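Local coordinates for putative sugar ABC transporter (Yersinia enterocolitica subsp. enterocolitica 8081, PDB 5ULB), which probably serves as the periplasmic sugar-binding component of an ABC transporter, capturing methylthioribose-like sugars for uptake, and holds a selenomethyl ribofuranose analogue between its two lobes, at residues E130-L135 with A208-W213; N144-W149 with E177-V182. All coordinates share one frame; numbering follows the deposited sequence.

Contact 1: E130-L135 with A208-W213; sequences ESFGQL and AIWGTW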
ATOM      1  N   GLU A 130      12.575  -9.342   2.298  1.00 11.34           N
ATOM      2  CA  GLU A 130      11.977 -10.219   3.268  1.00 11.22           C
ATOM      3  C   GLU A 130      11.043 -11.272   2.682  1.00 13.29           C
ATOM      4  O   GLU A 130      10.854 -12.355   3.192  1.00 19.70           O
ATOM      5  CB  GLU A 130      11.283  -9.398   4.344  1.00 12.02           C
ATOM      6  CG  GLU A 130      12.209  -8.554   5.175  1.00 13.44           C
ATOM      7  CD  GLU A 130      13.490  -9.230   5.812  1.00 22.08           C
ATOM      8  OE1 GLU A 130      13.437 -10.295   6.247  1.00 32.51           O
ATOM      9  OE2 GLU A 130      14.570  -8.520   5.843  1.00 30.78           O
ATOM     10  N   SER A 131      10.344 -10.925   1.586  1.00 10.84           N
ATOM     11  CA  SER A 131       9.329 -11.825   0.982  1.00  9.71           C
ATOM     12  C   SER A 131       9.984 -12.768  -0.010  1.00 11.14           C
ATOM     13  O   SER A 131       9.986 -14.006   0.163  1.00 11.48           O
ATOM     14  CB  SER A 131       8.183 -11.010   0.330  1.00 10.83           C
ATOM     15  OG  SER A 131       8.623 -10.153  -0.674  1.00 10.17           O
ATOM     16  N   PHE A 132      10.585 -12.193  -1.033  1.00 11.12           N
ATOM     17  CA  PHE A 132      11.342 -12.955  -1.977  1.00 10.62           C
ATOM     18  C   PHE A 132      12.557 -13.643  -1.345  1.00 11.06           C
ATOM     19  O   PHE A 132      12.918 -14.760  -1.702  1.00 11.80           O
ATOM     20  CB  PHE A 132      11.744 -12.128  -3.226  1.00 12.14           C
ATOM     21  CG  PHE A 132      12.326 -12.940  -4.337  1.00 12.33           C
ATOM     22  CD1 PHE A 132      11.536 -13.807  -5.028  1.00 16.15           C
ATOM     23  CD2 PHE A 132      13.683 -12.837  -4.679  1.00 17.74           C
ATOM     24  CE1 PHE A 132      12.033 -14.537  -6.008  1.00 19.75           C
ATOM     25  CE2 PHE A 132      14.194 -13.627  -5.680  1.00 22.02           C
ATOM     26  CZ  PHE A 132      13.353 -14.496  -6.319  1.00 18.28           C
ATOM     27  N   GLY A 133      13.188 -12.963  -0.402  1.00 11.97           N
ATOM     28  CA  GLY A 133      14.278 -13.612   0.289  1.00 12.92           C
ATOM     29  C   GLY A 133      13.879 -14.809   1.052  1.00 12.32           C
ATOM     30  O   GLY A 133      14.642 -15.766   1.189  1.00 13.23           O
ATOM     31  N   GLN A 134      12.652 -14.853   1.620  1.00 12.64           N
ATOM     32  CA  GLN A 134      12.157 -16.076   2.288  1.00 13.09           C
ATOM     33  C   GLN A 134      11.997 -17.163   1.310  1.00 12.88           C
ATOM     34  O   GLN A 134      12.268 -18.323   1.663  1.00 13.40           O
ATOM     35  CB  GLN A 134      10.881 -15.811   3.043  1.00 12.95           C
ATOM     36  CG  GLN A 134      10.543 -16.922   4.032  1.00 16.11           C
ATOM     37  CD  GLN A 134      11.528 -17.082   5.187  1.00 20.58           C
ATOM     38  OE1 GLN A 134      11.937 -16.032   5.808  1.00 25.76           O
ATOM     39  NE2 GLN A 134      11.989 -18.259   5.376  1.00 24.44           N
ATOM     40  N   LEU A 135      11.554 -16.865   0.110  1.00 11.08           N
ATOM     41  CA  LEU A 135      11.446 -17.858  -0.952  1.00 12.01           C
ATOM     42  C   LEU A 135      12.829 -18.496  -1.218  1.00 13.50           C
ATOM     43  O   LEU A 135      13.076 -19.684  -1.309  1.00 14.08           O
ATOM     44  CB  LEU A 135      10.795 -17.234  -2.184  1.00 12.06           C
ATOM     45  CG  LEU A 135      10.441 -18.110  -3.393  1.00 12.71           C
ATOM     46  CD1 LEU A 135       9.557 -17.290  -4.314  1.00 12.57           C
ATOM     47  CD2 LEU A 135      11.647 -18.554  -4.154  1.00 13.67           C
ATOM     48  N   ALA A 208       7.373 -22.044  -6.735  1.00 10.67           N
ATOM     49  CA  ALA A 208       6.891 -20.996  -5.908  1.00  9.68           C
ATOM     50  C   ALA A 208       6.399 -19.850  -6.777  1.00  9.29           C
ATOM     51  O   ALA A 208       6.791 -19.711  -7.929  1.00 10.12           O
ATOM     52  CB  ALA A 208       7.986 -20.543  -4.901  1.00 11.36           C
ATOM     53  N   ILE A 209       5.607 -18.973  -6.122  1.00  8.95           N
ATOM     54  CA  ILE A 209       5.120 -17.739  -6.725  1.00  8.88           C
ATOM     55  C   ILE A 209       5.422 -16.570  -5.798  1.00  9.29           C
ATOM     56  O   ILE A 209       5.125 -16.660  -4.599  1.00 10.18           O
ATOM     57  CB  ILE A 209       3.607 -17.853  -7.081  1.00 10.16           C
ATOM     58  CG1 ILE A 209       3.372 -18.982  -8.031  1.00 11.21           C
ATOM     59  CG2 ILE A 209       3.053 -16.530  -7.540  1.00 11.02           C
ATOM     60  CD1 ILE A 209       1.908 -19.258  -8.331  1.00 12.66           C
ATOM     61  N   TRP A 210       5.983 -15.509  -6.373  1.00  9.21           N
ATOM     62  CA  TRP A 210       6.197 -14.267  -5.606  1.00  9.24           C
ATOM     63  C   TRP A 210       5.200 -13.237  -6.065  1.00  9.19           C
ATOM     64  O   TRP A 210       5.231 -12.806  -7.221  1.00 10.27           O
ATOM     65  CB  TRP A 210       7.599 -13.757  -5.814  1.00 10.78           C
ATOM     66  CG  TRP A 210       7.952 -12.490  -5.071  1.00 10.28           C
ATOM     67  CD1 TRP A 210       7.688 -12.250  -3.744  1.00 10.67           C
ATOM     68  CD2 TRP A 210       8.496 -11.303  -5.607  1.00  9.15           C
ATOM     69  NE1 TRP A 210       8.110 -10.995  -3.417  1.00 10.60           N
ATOM     70  CE2 TRP A 210       8.596 -10.407  -4.541  1.00  9.80           C
ATOM     71  CE3 TRP A 210       8.958 -10.906  -6.846  1.00  9.78           C
ATOM     72  CZ2 TRP A 210       9.136  -9.108  -4.692  1.00 10.53           C
ATOM     73  CZ3 TRP A 210       9.471  -9.687  -6.991  1.00 11.00           C
ATOM     74  CH2 TRP A 210       9.541  -8.786  -5.914  1.00  9.82           C
ATOM     75  N   GLY A 211       4.307 -12.855  -5.107  1.00  8.55           N
ATOM     76  CA  GLY A 211       3.316 -11.852  -5.441  1.00  9.70           C
ATOM     77  C   GLY A 211       3.695 -10.503  -4.837  1.00 10.56           C
ATOM     78  O   GLY A 211       3.817 -10.333  -3.627  1.00 10.60           O
ATOM     79  N   THR A 212       3.819  -9.486  -5.761  1.00  8.82           N
ATOM     80  CA  THR A 212       4.291  -8.170  -5.340  1.00  8.69           C
ATOM     81  C   THR A 212       3.213  -7.251  -4.837  1.00  9.59           C
ATOM     82  O   THR A 212       3.488  -6.207  -4.327  1.00 10.65           O
ATOM     83  CB  THR A 212       5.036  -7.494  -6.462  1.00 10.24           C
ATOM     84  OG1 THR A 212       4.162  -7.213  -7.560  1.00 10.15           O
ATOM     85  CG2 THR A 212       6.233  -8.293  -6.912  1.00 11.38           C
ATOM     86  N   TRP A 213       1.959  -7.742  -4.876  1.00  9.00           N
ATOM     87  CA  TRP A 213       0.792  -7.024  -4.376  1.00  8.45           C
ATOM     88  C   TRP A 213      -0.221  -8.079  -3.977  1.00  8.31           C
ATOM     89  O   TRP A 213      -0.423  -9.023  -4.737  1.00  9.84           O
ATOM     90  CB  TRP A 213       0.177  -6.152  -5.479  1.00 10.09           C
ATOM     91  CG  TRP A 213      -1.112  -5.426  -5.277  1.00  8.75           C
ATOM     92  CD1 TRP A 213      -1.720  -4.979  -4.171  1.00  9.86           C
ATOM     93  CD2 TRP A 213      -1.845  -4.855  -6.398  1.00  9.69           C
ATOM     94  NE1 TRP A 213      -2.860  -4.203  -4.518  1.00 10.42           N
ATOM     95  CE2 TRP A 213      -2.928  -4.112  -5.872  1.00  9.83           C
ATOM     96  CE3 TRP A 213      -1.745  -5.026  -7.772  1.00 10.97           C
ATOM     97  CZ2 TRP A 213      -3.824  -3.468  -6.746  1.00  9.99           C
ATOM     98  CZ3 TRP A 213      -2.625  -4.340  -8.618  1.00 11.99           C
ATOM     99  CH2 TRP A 213      -3.656  -3.596  -8.045  1.00 12.06           C
TER
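Helix segment 130-135 runs almost exactly antiparallel to strand 208-211, with the axes 9.1 Å apart, the layer spacing of a helix packed on a sheet. A single hydrogen bond crosses between the two segments. The indole N-H of Trp210 donates to the hydroxyl of Ser131, NE1 to OG 2.9 Å, and the oxygen lies at the ring edge, near the indole plane. Ser131 holds OG in the crowded position between backbone N and carbonyl carbon (chi1 59°), and the same hydroxyl is also hydrogen-bonded to the carbonyl O of Leu127 one turn back, so the buried group is gripped twice.

Aromatic packing is the second component. CB of Phe132 sits over one face of the Trp210 five-membered ring, 3.8 Å from its centroid and 12° off the normal, a CH-pi contact. The phenyl ring beyond it reaches the indole obliquely, planes at 54°, with Phe132 CD1 3.8 Å from Trp210 CG. On the opposite face of the indole lies CG2 of Thr212, so the ring is sandwiched between the helix and the loop that follows the strand. Purely aliphatic packing completes the contact: Leu135, its CG anti to the backbone N, brings CD1 to 3.7 Å from CB of Ala208.

Every residue that touches is buried. Tyr163 of helix 154-169 meets both aromatic rings, edge-to-face with Phe132, while Tyr235 of strand 233-237 lies against Leu135. The contact thus packs helix 124-138 onto the parallel sheet of one lobe, just behind Thr212 and Trp213, which touch the bound sugar.

Contact 2: N144-W149 with E177-V182; sequences NIIKLW and ESIGAV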
ATOM      1  N   ASN A 144      12.009 -22.836  -9.586  1.00 12.99           N
ATOM      2  CA  ASN A 144      11.297 -22.261 -10.785  1.00 12.66           C
ATOM      3  C   ASN A 144      10.120 -21.446 -10.268  1.00 11.06           C
ATOM      4  O   ASN A 144       9.298 -22.028  -9.542  1.00 12.69           O
ATOM      5  CB  ASN A 144      10.844 -23.414 -11.673  1.00 13.97           C
ATOM      6  CG  ASN A 144      12.026 -24.152 -12.255  1.00 17.19           C
ATOM      7  OD1 ASN A 144      12.955 -23.488 -12.769  1.00 21.10           O
ATOM      8  ND2 ASN A 144      12.027 -25.499 -12.141  1.00 23.18           N
ATOM      9  N   ILE A 145      10.036 -20.173 -10.617  1.00 11.55           N
ATOM     10  CA  ILE A 145       9.029 -19.258 -10.021  1.00 11.32           C
ATOM     11  C   ILE A 145       8.205 -18.599 -11.086  1.00 10.42           C
ATOM     12  O   ILE A 145       8.638 -18.398 -12.228  1.00 11.77           O
ATOM     13  CB  ILE A 145       9.664 -18.270  -9.070  1.00 11.65           C
ATOM     14  CG1 ILE A 145      10.489 -17.214  -9.756  1.00 14.00           C
ATOM     15  CG2 ILE A 145      10.511 -19.039  -8.021  1.00 12.63           C
ATOM     16  CD1 ILE A 145      10.898 -16.102  -8.881  1.00 23.72           C
ATOM     17  N   ILE A 146       7.033 -18.128 -10.606  1.00  9.26           N
ATOM     18  CA  ILE A 146       6.264 -17.115 -11.343  1.00  9.77           C
ATOM     19  C   ILE A 146       6.323 -15.836 -10.489  1.00  9.26           C
ATOM     20  O   ILE A 146       6.162 -15.920  -9.293  1.00 10.31           O
ATOM     21  CB  ILE A 146       4.756 -17.577 -11.517  1.00 11.05           C
ATOM     22  CG1 ILE A 146       4.660 -18.979 -12.094  1.00 15.15           C
ATOM     23  CG2 ILE A 146       4.016 -16.572 -12.335  1.00 12.48           C
ATOM     24  CD1 ILE A 146       5.336 -19.191 -13.348  1.00 18.42           C
ATOM     25  N   LYS A 147       6.445 -14.700 -11.164  1.00  9.09           N
ATOM     26  CA  LYS A 147       6.364 -13.394 -10.518  1.00  9.26           C
ATOM     27  C   LYS A 147       4.997 -12.772 -10.920  1.00  8.83           C
ATOM     28  O   LYS A 147       4.606 -12.796 -12.057  1.00 10.91           O
ATOM     29  CB  LYS A 147       7.527 -12.506 -11.034  1.00 11.08           C
ATOM     30  CG  LYS A 147       7.457 -11.058 -10.533  1.00 11.98           C
ATOM     31  CD  LYS A 147       8.740 -10.336 -10.750  1.00 14.04           C
ATOM     32  CE  LYS A 147       9.217 -10.120 -12.121  1.00 17.28           C
ATOM     33  NZ  LYS A 147       8.538  -9.151 -12.849  1.00 19.38           N
ATOM     34  N   LEU A 148       4.359 -12.216  -9.884  1.00  8.55           N
ATOM     35  CA  LEU A 148       3.096 -11.412 -10.124  1.00  8.51           C
ATOM     36  C   LEU A 148       3.479  -9.967  -9.883  1.00  9.00           C
ATOM     37  O   LEU A 148       3.896  -9.579  -8.786  1.00  9.28           O
ATOM     38  CB  LEU A 148       1.991 -11.821  -9.185  1.00  9.09           C
ATOM     39  CG  LEU A 148       1.811 -13.339  -8.949  1.00  9.47           C
ATOM     40  CD1 LEU A 148       0.763 -13.635  -7.879  1.00 10.14           C
ATOM     41  CD2 LEU A 148       1.473 -14.068 -10.241  1.00 11.21           C
ATOM     42  N   TRP A 149       3.371  -9.138 -10.947  1.00  8.50           N
ATOM     43  CA  TRP A 149       3.984  -7.841 -10.951  1.00  9.16           C
ATOM     44  C   TRP A 149       3.377  -7.010 -12.143  1.00  9.51           C
ATOM     45  O   TRP A 149       2.967  -7.633 -13.123  1.00 11.26           O
ATOM     46  CB  TRP A 149       5.504  -7.995 -11.203  1.00 10.22           C
ATOM     47  CG  TRP A 149       6.354  -6.781 -11.220  1.00 10.44           C
ATOM     48  CD1 TRP A 149       6.802  -6.044 -10.164  1.00 11.36           C
ATOM     49  CD2 TRP A 149       6.784  -6.054 -12.406  1.00 10.49           C
ATOM     50  NE1 TRP A 149       7.475  -4.987 -10.635  1.00 11.64           N
ATOM     51  CE2 TRP A 149       7.536  -4.936 -11.993  1.00 10.79           C
ATOM     52  CE3 TRP A 149       6.678  -6.316 -13.772  1.00 12.35           C
ATOM     53  CZ2 TRP A 149       8.150  -4.095 -12.871  1.00 12.40           C
ATOM     54  CZ3 TRP A 149       7.247  -5.465 -14.649  1.00 14.05           C
ATOM     55  CH2 TRP A 149       7.974  -4.386 -14.182  1.00 15.15           C
ATOM     56  N   GLU A 177       7.899 -16.854 -15.850  1.00 12.51           N
ATOM     57  CA  GLU A 177       7.016 -15.846 -16.396  1.00 13.76           C
ATOM     58  C   GLU A 177       6.729 -14.828 -15.329  1.00 12.75           C
ATOM     59  O   GLU A 177       6.772 -15.124 -14.141  1.00 13.10           O
ATOM     60  CB  GLU A 177       5.645 -16.543 -16.846  1.00 18.66           C
ATOM     61  CG  GLU A 177       4.957 -15.772 -17.894  1.00 27.58           C
ATOM     62  CD  GLU A 177       3.933 -16.590 -18.624  1.00 30.60           C
ATOM     63  OE1 GLU A 177       2.965 -15.879 -19.001  1.00 33.96           O
ATOM     64  OE2 GLU A 177       4.137 -17.849 -18.940  1.00 24.25           O
ATOM     65  N   SER A 178       6.334 -13.641 -15.812  1.00 11.94           N
ATOM     66  CA  SER A 178       5.750 -12.614 -15.006  1.00 11.91           C
ATOM     67  C   SER A 178       4.343 -12.251 -15.524  1.00 11.91           C
ATOM     68  O   SER A 178       4.202 -12.102 -16.725  1.00 16.47           O
ATOM     69  CB  SER A 178       6.674 -11.391 -15.002  1.00 15.27           C
ATOM     70  OG  SER A 178       6.198 -10.404 -14.067  1.00 17.22           O
ATOM     71  N   ILE A 179       3.422 -12.096 -14.612  1.00 10.68           N
ATOM     72  CA  ILE A 179       2.013 -11.866 -14.872  0.55 12.42           C
ATOM     73  C   ILE A 179       1.549 -10.743 -14.057  1.00 11.22           C
ATOM     74  O   ILE A 179       1.903 -10.662 -12.867  1.00 11.90           O
ATOM     75  CB  ILE A 179       1.132 -13.091 -14.264  0.55 18.42           C
ATOM     76  CG1 ILE A 179       1.294 -14.285 -15.042  0.55 22.40           C
ATOM     77  CG2 ILE A 179      -0.392 -12.770 -14.063  0.55 17.99           C
ATOM     78  CD1 ILE A 179       0.763 -15.533 -14.333  0.55 16.77           C
ATOM     79  N   GLY A 180       0.644  -9.886 -14.594  1.00 11.53           N
ATOM     80  CA  GLY A 180      -0.064  -8.950 -13.767  1.00 12.47           C
ATOM     81  C   GLY A 180      -0.567  -7.732 -14.533  1.00 12.10           C
ATOM     82  O   GLY A 180       0.162  -7.208 -15.323  1.00 13.81           O
ATOM     83  N   ALA A 181      -1.769  -7.260 -14.139  1.00 11.93           N
ATOM     84  CA  ALA A 181      -2.301  -6.005 -14.673  1.00 12.61           C
ATOM     85  C   ALA A 181      -3.204  -5.401 -13.643  1.00 13.45           C
ATOM     86  O   ALA A 181      -3.799  -6.097 -12.789  1.00 13.14           O
ATOM     87  CB  ALA A 181      -3.103  -6.324 -15.949  1.00 15.89           C
ATOM     88  N   VAL A 182      -3.379  -4.086 -13.747  1.00 14.09           N
ATOM     89  CA  VAL A 182      -4.415  -3.431 -12.986  1.00 14.77           C
ATOM     90  C   VAL A 182      -5.727  -3.415 -13.804  1.00 16.85           C
ATOM     91  O   VAL A 182      -5.689  -3.113 -14.988  1.00 18.39           O
ATOM     92  CB  VAL A 182      -4.021  -1.959 -12.686  1.00 15.43           C
ATOM     93  CG1 VAL A 182      -5.143  -1.205 -11.944  1.00 20.33           C
ATOM     94  CG2 VAL A 182      -2.730  -1.918 -11.879  1.00 15.42           C
TER
HETATM   95  O   HOH W   1       4.222  -8.951 -15.179  1.00 19.85           O
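Strands 144-148 and 177-179 pair in parallel, 4.7 Å between axes at the closest approach. Three backbone bonds establish the register: Lys147 N to Glu177 O (3.0 Å, nearly straight at 171°), Ile179 N to Lys147 O (2.9 Å), and Trp149 N to Ile179 O. The last donor stands above the carbonyl plane, as the pairing gives way to loop.

The face bearing Lys147 and Ser178 is polar. Lys147 leaves the backbone extended, CG anti to N, then bends at chi3 and chi4 (63° and 74°), folding the ammonium back over Ser178. Its NZ donates to Ser178 OG at 2.9 Å and is hydrogen-bonded to Gln160 OE1 as well. The serine hydroxyl, anti to its own backbone N, also shares a water with Trp149 O, 2.7 Å from that carbonyl oxygen. Trp149 turns its ring beneath the ammonium: NZ of Lys147 lies 3.1 Å above the indole plane, offset toward the rim, while Trp149 NE1 donates to Met156 O.

On the other face, Ile146, Leu148 and Ile179 pack without polar help. CG2 of Ile146, anti to the backbone N, crosses obliquely to CD1 of Ile179 at 4.0 Å; Leu148 lies alongside Ile179 and points the same way, CD2 nearest its CB. Val194 and Val197 of helix 186-200 pack on Ile179, and Val197 also on Ile146; Leu148 lies on Ile209.

At Gly180, a CB would collide with Trp149 O. The chemistry implies two unlike faces: a largely apolar one, at whose margin Glu177 turns its carboxylate away to a salt bridge with Lys200, and one on which a buried lysine is positioned by serine and glutamine, its charge probably stabilised by the oxygens of Ser178 and Gln160.

Overall arrangement
From the N terminus, helix 124-138 comes first, carrying 130-135, and leads directly into strand 143-148 with 144-149. The chain then passes through helix 154-169 and returns on strand 173-179, where contact 2 closes the beta-alpha-beta unit. Only after helix 186-200 does strand 208-211 arrive to close contact 1, so contact 2 is nested wholly inside that larger loop. The contact centres are 11 Å apart, and both contacts reach one sheet, in which strand 143-148 separates 208-211 from the edge strand 173-179. Direct bridges join them: Trp210 O lies 2.9 Å from Leu148 N, a probable hydrogen bond, and Thr212 OG1 is hydrogen-bonded to Leu148 O.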